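Local coordinates for transcriptional protein SWT1 (Saccharomyces cerevisiae, PDB 4PQZ) that takes part in transcription, probably as an activator, and is an RNA endonuclease whose C-terminal HEPN-like domain makes up this chain, at residues F138-S141 and K142-N145; L151-Q154 and I155-K159. All coordinates share one frame; numbering follows the deposited sequence.

Interaction 1. Residues F138-S141 and K142-N145; sequences FLFS and KFTN
Phe140 and Phe143 are the first and last residues of a type I beta turn, closed by the bond from Phe143 N to Phe140 O (2.8 Å), whose donor stands above the carbonyl plane. Two residues back, Phe138 O accepts from both Ser141 N and Ser141 OG, the hydroxyl at 2.9 Å. A water bridges the next carbonyl to the turn: it donates to Leu139 O at 2.7 Å and accepts from Lys142 N at 3.0 Å. Phe143 turns its CD2-CE2 edge onto the face of Phe140, CD2 of Phe143 standing 3.5 Å from CD2 of Phe140 with the planes at 53°. Phe143 CG lies anti to the carbonyl carbon (chi1 -71°), which swings the ring back over the chain; Phe140 CA and Leu139 O then sit over one of its faces, Leu139 O being 3.4 Å from Phe143 CZ. With an alanine at Phe140, the edge of Phe143 is likely to lose its aromatic partner and a gap to open beside helix 35-62. The turn links helix 122-139 to helix 145-163; Phe140 packs on Thr49 and Ala53 of helix 35-62, Phe143 meets His56 edge-to-face, and Lys142 salt-bridges Glu96 of helix 90-97.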
ATOM      1  N   PHE A 138      -0.549  -4.107  -8.167  1.00 41.89           N
ATOM      2  CA  PHE A 138      -0.615  -5.563  -8.004  1.00 39.51           C
ATOM      3  C   PHE A 138      -1.673  -5.980  -6.981  1.00 39.93           C
ATOM      4  O   PHE A 138      -2.406  -6.940  -7.204  1.00 44.40           O
ATOM      5  CB  PHE A 138       0.766  -6.138  -7.643  1.00 44.18           C
ATOM      6  CG  PHE A 138       1.818  -5.876  -8.702  1.00 42.62           C
ATOM      7  CD1 PHE A 138       1.714  -6.478  -9.945  1.00 32.75           C
ATOM      8  CD2 PHE A 138       2.888  -5.019  -8.455  1.00 40.43           C
ATOM      9  CE1 PHE A 138       2.658  -6.225 -10.943  1.00 47.45           C
ATOM     10  CE2 PHE A 138       3.837  -4.760  -9.437  1.00 52.96           C
ATOM     11  CZ  PHE A 138       3.726  -5.365 -10.688  1.00 35.12           C
ATOM     12  N   LEU A 139      -1.768  -5.230  -5.887  1.00 37.34           N
ATOM     13  CA  LEU A 139      -2.759  -5.500  -4.849  1.00 33.43           C
ATOM     14  C   LEU A 139      -4.193  -5.227  -5.308  1.00 33.99           C
ATOM     15  O   LEU A 139      -5.138  -5.713  -4.685  1.00 36.14           O
ATOM     16  CB  LEU A 139      -2.464  -4.714  -3.564  1.00 43.54           C
ATOM     17  CG  LEU A 139      -1.164  -4.955  -2.785  1.00 40.08           C
ATOM     18  CD1 LEU A 139      -1.084  -3.958  -1.631  1.00 31.32           C
ATOM     19  CD2 LEU A 139      -1.057  -6.374  -2.275  1.00 33.71           C
ATOM     20  N   PHE A 140      -4.356  -4.459  -6.391  1.00 40.69           N
ATOM     21  CA  PHE A 140      -5.690  -4.200  -6.968  1.00 45.15           C
ATOM     22  C   PHE A 140      -5.986  -5.096  -8.174  1.00 50.39           C
ATOM     23  O   PHE A 140      -7.079  -5.038  -8.739  1.00 52.62           O
ATOM     24  CB  PHE A 140      -5.839  -2.725  -7.396  1.00 39.37           C
ATOM     25  CG  PHE A 140      -6.365  -1.813  -6.306  1.00 43.89           C
ATOM     26  CD1 PHE A 140      -5.684  -1.675  -5.103  1.00 42.55           C
ATOM     27  CD2 PHE A 140      -7.536  -1.091  -6.492  1.00 44.73           C
ATOM     28  CE1 PHE A 140      -6.162  -0.844  -4.109  1.00 40.90           C
ATOM     29  CE2 PHE A 140      -8.023  -0.251  -5.491  1.00 44.28           C
ATOM     30  CZ  PHE A 140      -7.324  -0.127  -4.300  1.00 43.54           C
ATOM     31  N   SER A 141      -5.014  -5.927  -8.554  1.00 50.19           N
ATOM     32  CA  SER A 141      -5.034  -6.596  -9.858  1.00 51.69           C
ATOM     33  C   SER A 141      -6.232  -7.541 -10.097  1.00 48.47           C
ATOM     34  O   SER A 141      -6.511  -7.921 -11.240  1.00 47.50           O
ATOM     35  CB  SER A 141      -3.713  -7.332 -10.120  1.00 44.48           C
ATOM     36  OG  SER A 141      -3.602  -8.500  -9.315  1.00 47.28           O
ATOM     37  N   LYS A 142      -6.936  -7.912  -9.036  1.00 47.70           N
ATOM     38  CA  LYS A 142      -8.115  -8.750  -9.194  1.00 43.20           C
ATOM     39  C   LYS A 142      -9.360  -8.054  -8.684  1.00 50.63           C
ATOM     40  O   LYS A 142     -10.409  -8.675  -8.552  1.00 62.50           O
ATOM     41  CB  LYS A 142      -7.936 -10.102  -8.495  1.00 49.91           C
ATOM     42  CG  LYS A 142      -6.748 -10.907  -9.027  1.00 53.84           C
ATOM     43  CD  LYS A 142      -6.783 -12.311  -8.468  1.00 71.21           C
ATOM     44  CE  LYS A 142      -6.622 -13.356  -9.556  1.00 82.15           C
ATOM     45  NZ  LYS A 142      -7.056 -14.700  -9.057  1.00 89.60           N
ATOM     46  N   PHE A 143      -9.242  -6.760  -8.402  1.00 53.00           N
ATOM     47  CA  PHE A 143     -10.396  -5.984  -7.975  1.00 54.93           C
ATOM     48  C   PHE A 143     -11.280  -5.648  -9.188  1.00 50.62           C
ATOM     49  O   PHE A 143     -10.965  -5.998 -10.337  1.00 37.54           O
ATOM     50  CB  PHE A 143      -9.967  -4.711  -7.236  1.00 52.26           C
ATOM     51  CG  PHE A 143      -9.379  -4.961  -5.869  1.00 58.48           C
ATOM     52  CD1 PHE A 143      -9.231  -6.259  -5.371  1.00 61.43           C
ATOM     53  CD2 PHE A 143      -8.979  -3.892  -5.070  1.00 48.49           C
ATOM     54  CE1 PHE A 143      -8.672  -6.487  -4.100  1.00 56.19           C
ATOM     55  CE2 PHE A 143      -8.428  -4.112  -3.786  1.00 51.49           C
ATOM     56  CZ  PHE A 143      -8.268  -5.411  -3.306  1.00 40.14           C
ATOM     57  N   THR A 144     -12.389  -4.976  -8.940  1.00 44.73           N
ATOM     58  CA  THR A 144     -13.273  -4.604 -10.046  1.00 58.23           C
ATOM     59  C   THR A 144     -12.694  -3.443 -10.868  1.00 58.38           C
ATOM     60  O   THR A 144     -11.810  -2.713 -10.400  1.00 51.91           O
ATOM     61  CB  THR A 144     -14.668  -4.255  -9.545  1.00 53.07           C
ATOM     62  OG1 THR A 144     -14.666  -2.934  -8.989  1.00 63.92           O
ATOM     63  CG2 THR A 144     -15.115  -5.275  -8.478  1.00 52.85           C
ATOM     64  N   ASN A 145     -13.171  -3.296 -12.102  1.00 63.58           N
ATOM     65  CA  ASN A 145     -12.714  -2.218 -12.980  1.00 63.37           C
ATOM     66  C   ASN A 145     -12.911  -0.857 -12.310  1.00 53.38           C
ATOM     67  O   ASN A 145     -12.068   0.043 -12.413  1.00 57.81           O
ATOM     68  CB  ASN A 145     -13.447  -2.283 -14.325  1.00 67.93           C
ATOM     69  CG  ASN A 145     -12.891  -1.297 -15.354  1.00 65.61           C
ATOM     70  OD1 ASN A 145     -13.396  -0.178 -15.497  1.00 55.83           O
ATOM     71  ND2 ASN A 145     -11.849  -1.712 -16.076  1.00 64.08           N
TER
HETATM   72  O   HOH W   1      -6.247  -7.745  -6.153  1.00 35.87           O

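Interaction 2. Residues L151-Q154 and I155-K159; sequences LEKQ and IHEWK
Lys153 and Glu157, one helical turn apart, form a salt bridge, with Lys153 NZ 2.9 Å from Glu157 OE2. The lysine meets that oxygen on its anti side, 32° out of the carboxylate plane; its chain runs out nearly straight and bends only at the last torsion (chi4 55°), which tips the ammonium group onto the acid. Beneath the pair, Glu157 N bonds to Lys153 O, a longer link at 3.3 Å, in the i to i+4 ladder of an alpha helix. The same ladder joins Ile155 N to Leu151 O at 2.9 Å, His156 N to Glu152 O, and Trp158 N to Gln154 O. The Gln154 carbonyl oxygen also lies over one face of the indole, 3.2 Å from Trp158 CG. Further out, the Gln154 amide comes up at the CZ2 corner of the same ring, Gln154 NE2 being 4.0 Å from Trp158 CZ2, with the two planes 52° apart. Ile155 CD1 touches Leu151 CG at 3.9 Å, and the Glu152 side chain lies alongside Ile155, its OE2 bonding to His137. Within helix 145-163, Leu151, Gln154 and Trp158 pack on helix 35-62, where Trp158 NE1 bonds to Gln45; Ile155 rests on Glu133 and His137 of helix 122-139, which Leu151 and Trp158 also touch.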
ATOM      1  N   LEU A 151      -8.373   3.815  -8.079  1.00 59.27           N
ATOM      2  CA  LEU A 151      -6.972   3.825  -7.669  1.00 54.64           C
ATOM      3  C   LEU A 151      -6.137   4.747  -8.552  1.00 50.31           C
ATOM      4  O   LEU A 151      -5.295   5.482  -8.053  1.00 52.83           O
ATOM      5  CB  LEU A 151      -6.378   2.407  -7.654  1.00 59.32           C
ATOM      6  CG  LEU A 151      -4.902   2.347  -7.222  1.00 58.66           C
ATOM      7  CD1 LEU A 151      -4.772   2.650  -5.732  1.00 48.15           C
ATOM      8  CD2 LEU A 151      -4.216   1.024  -7.598  1.00 47.33           C
ATOM      9  N   GLU A 152      -6.370   4.694  -9.862  1.00 64.51           N
ATOM     10  CA  GLU A 152      -5.736   5.602 -10.833  1.00 67.53           C
ATOM     11  C   GLU A 152      -5.993   7.077 -10.504  1.00 60.34           C
ATOM     12  O   GLU A 152      -5.081   7.903 -10.515  1.00 55.13           O
ATOM     13  CB  GLU A 152      -6.225   5.300 -12.261  1.00 53.37           C
ATOM     14  CG  GLU A 152      -5.676   4.013 -12.865  1.00 48.80           C
ATOM     15  CD  GLU A 152      -4.166   3.950 -12.803  1.00 59.24           C
ATOM     16  OE1 GLU A 152      -3.502   4.673 -13.579  1.00 59.45           O
ATOM     17  OE2 GLU A 152      -3.639   3.186 -11.973  1.00 66.81           O
ATOM     18  N   LYS A 153      -7.248   7.388 -10.208  1.00 52.25           N
ATOM     19  CA  LYS A 153      -7.638   8.729  -9.814  1.00 56.51           C
ATOM     20  C   LYS A 153      -6.879   9.199  -8.573  1.00 55.90           C
ATOM     21  O   LYS A 153      -6.466  10.352  -8.481  1.00 72.20           O
ATOM     22  CB  LYS A 153      -9.149   8.788  -9.574  1.00 60.54           C
ATOM     23  CG  LYS A 153      -9.628  10.075  -8.942  1.00 73.69           C
ATOM     24  CD  LYS A 153     -11.064   9.955  -8.455  1.00 75.57           C
ATOM     25  CE  LYS A 153     -11.358  10.969  -7.348  1.00 92.06           C
ATOM     26  NZ  LYS A 153     -11.052  12.380  -7.736  1.00 98.13           N
ATOM     27  N   GLN A 154      -6.690   8.300  -7.620  1.00 60.87           N
ATOM     28  CA  GLN A 154      -6.027   8.653  -6.371  1.00 66.82           C
ATOM     29  C   GLN A 154      -4.515   8.835  -6.564  1.00 59.40           C
ATOM     30  O   GLN A 154      -3.903   9.731  -5.974  1.00 59.35           O
ATOM     31  CB  GLN A 154      -6.320   7.594  -5.313  1.00 70.50           C
ATOM     32  CG  GLN A 154      -6.661   8.152  -3.947  1.00 86.15           C
ATOM     33  CD  GLN A 154      -7.065   7.061  -2.982  1.00105.04           C
ATOM     34  OE1 GLN A 154      -7.520   5.990  -3.393  1.00105.31           O
ATOM     35  NE2 GLN A 154      -6.891   7.319  -1.688  1.00114.29           N
ATOM     36  N   ILE A 155      -3.936   7.980  -7.406  1.00 57.38           N
ATOM     37  CA  ILE A 155      -2.526   8.030  -7.810  1.00 55.07           C
ATOM     38  C   ILE A 155      -2.195   9.338  -8.545  1.00 57.74           C
ATOM     39  O   ILE A 155      -1.140   9.936  -8.321  1.00 71.44           O
ATOM     40  CB  ILE A 155      -2.161   6.796  -8.709  1.00 50.27           C
ATOM     41  CG1 ILE A 155      -2.113   5.500  -7.880  1.00 49.31           C
ATOM     42  CG2 ILE A 155      -0.859   7.019  -9.469  1.00 45.79           C
ATOM     43  CD1 ILE A 155      -1.776   4.228  -8.695  1.00 36.46           C
ATOM     44  N   HIS A 156      -3.103   9.777  -9.410  1.00 59.92           N
ATOM     45  CA  HIS A 156      -2.925  11.023 -10.162  1.00 60.40           C
ATOM     46  C   HIS A 156      -2.850  12.210  -9.203  1.00 61.95           C
ATOM     47  O   HIS A 156      -1.934  13.029  -9.288  1.00 53.02           O
ATOM     48  CB  HIS A 156      -4.053  11.225 -11.185  1.00 56.44           C
ATOM     49  CG  HIS A 156      -3.984  12.539 -11.912  1.00 81.69           C
ATOM     50  ND1 HIS A 156      -3.285  12.709 -13.093  1.00 80.43           N
ATOM     51  CD2 HIS A 156      -4.525  13.750 -11.622  1.00 78.05           C
ATOM     52  CE1 HIS A 156      -3.401  13.959 -13.496  1.00 81.22           C
ATOM     53  NE2 HIS A 156      -4.145  14.615 -12.620  1.00 81.41           N
ATOM     54  N   GLU A 157      -3.800  12.280  -8.275  1.00 55.85           N
ATOM     55  CA  GLU A 157      -3.774  13.311  -7.240  1.00 60.51           C
ATOM     56  C   GLU A 157      -2.487  13.296  -6.400  1.00 76.22           C
ATOM     57  O   GLU A 157      -1.980  14.351  -6.016  1.00 82.10           O
ATOM     58  CB  GLU A 157      -4.992  13.187  -6.323  1.00 60.37           C
ATOM     59  CG  GLU A 157      -6.321  13.201  -7.037  1.00 79.90           C
ATOM     60  CD  GLU A 157      -7.479  13.225  -6.064  1.00101.41           C
ATOM     61  OE1 GLU A 157      -7.361  13.919  -5.031  1.00112.59           O
ATOM     62  OE2 GLU A 157      -8.498  12.547  -6.324  1.00107.20           O
ATOM     63  N   TRP A 158      -1.960  12.106  -6.114  1.00 74.74           N
ATOM     64  CA  TRP A 158      -0.717  12.005  -5.357  1.00 65.12           C
ATOM     65  C   TRP A 158       0.449  12.597  -6.125  1.00 69.56           C
ATOM     66  O   TRP A 158       1.197  13.413  -5.582  1.00 75.21           O
ATOM     67  CB  TRP A 158      -0.390  10.557  -5.010  1.00 57.61           C
ATOM     68  CG  TRP A 158      -1.352   9.922  -4.058  1.00 59.67           C
ATOM     69  CD1 TRP A 158      -2.211  10.557  -3.199  1.00 58.98           C
ATOM     70  CD2 TRP A 158      -1.562   8.520  -3.875  1.00 55.46           C
ATOM     71  NE1 TRP A 158      -2.941   9.627  -2.492  1.00 56.05           N
ATOM     72  CE2 TRP A 158      -2.560   8.371  -2.888  1.00 58.50           C
ATOM     73  CE3 TRP A 158      -1.003   7.372  -4.451  1.00 52.33           C
ATOM     74  CZ2 TRP A 158      -3.009   7.119  -2.465  1.00 62.19           C
ATOM     75  CZ3 TRP A 158      -1.445   6.131  -4.027  1.00 51.31           C
ATOM     76  CH2 TRP A 158      -2.440   6.014  -3.046  1.00 57.80           C
ATOM     77  N   LYS A 159       0.603  12.159  -7.375  1.00 65.54           N
ATOM     78  CA  LYS A 159       1.681  12.614  -8.263  1.00 79.92           C
ATOM     79  C   LYS A 159       1.667  14.132  -8.465  1.00 69.60           C
ATOM     80  O   LYS A 159       2.686  14.801  -8.281  1.00 76.91           O
ATOM     81  CB  LYS A 159       1.588  11.940  -9.635  1.00 86.14           C
ATOM     82  CG  LYS A 159       2.059  10.513  -9.684  1.00 80.84           C
ATOM     83  CD  LYS A 159       1.902   9.939 -11.072  1.00 86.53           C
ATOM     84  CE  LYS A 159       2.433   8.541 -11.170  1.00 93.50           C
ATOM     85  NZ  LYS A 159       1.884   7.834 -12.380  1.00 96.31           N
TER

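How the interactions relate
Interaction 1 and interaction 2 follow one another along the chain: the segment 138-145, with its turn at 140-143, ends helix 122-139 and leads into helix 145-163, whose later turns hold 151-159. Their centres are about 15 Å apart, yet they touch, Phe140 CG lying 3.8 Å from Leu151 CD2. Through this apolar contact the ring of the residue that opens the turn also packs against helix 145-163. Both residues rest on Thr49, so helix 35-62 is a shared support, and Gln154 reaches it too. The two contacts thus belong to one bundle of helices within the HEPN-like C-terminal domain, one at a connection between helices and the other along a helix.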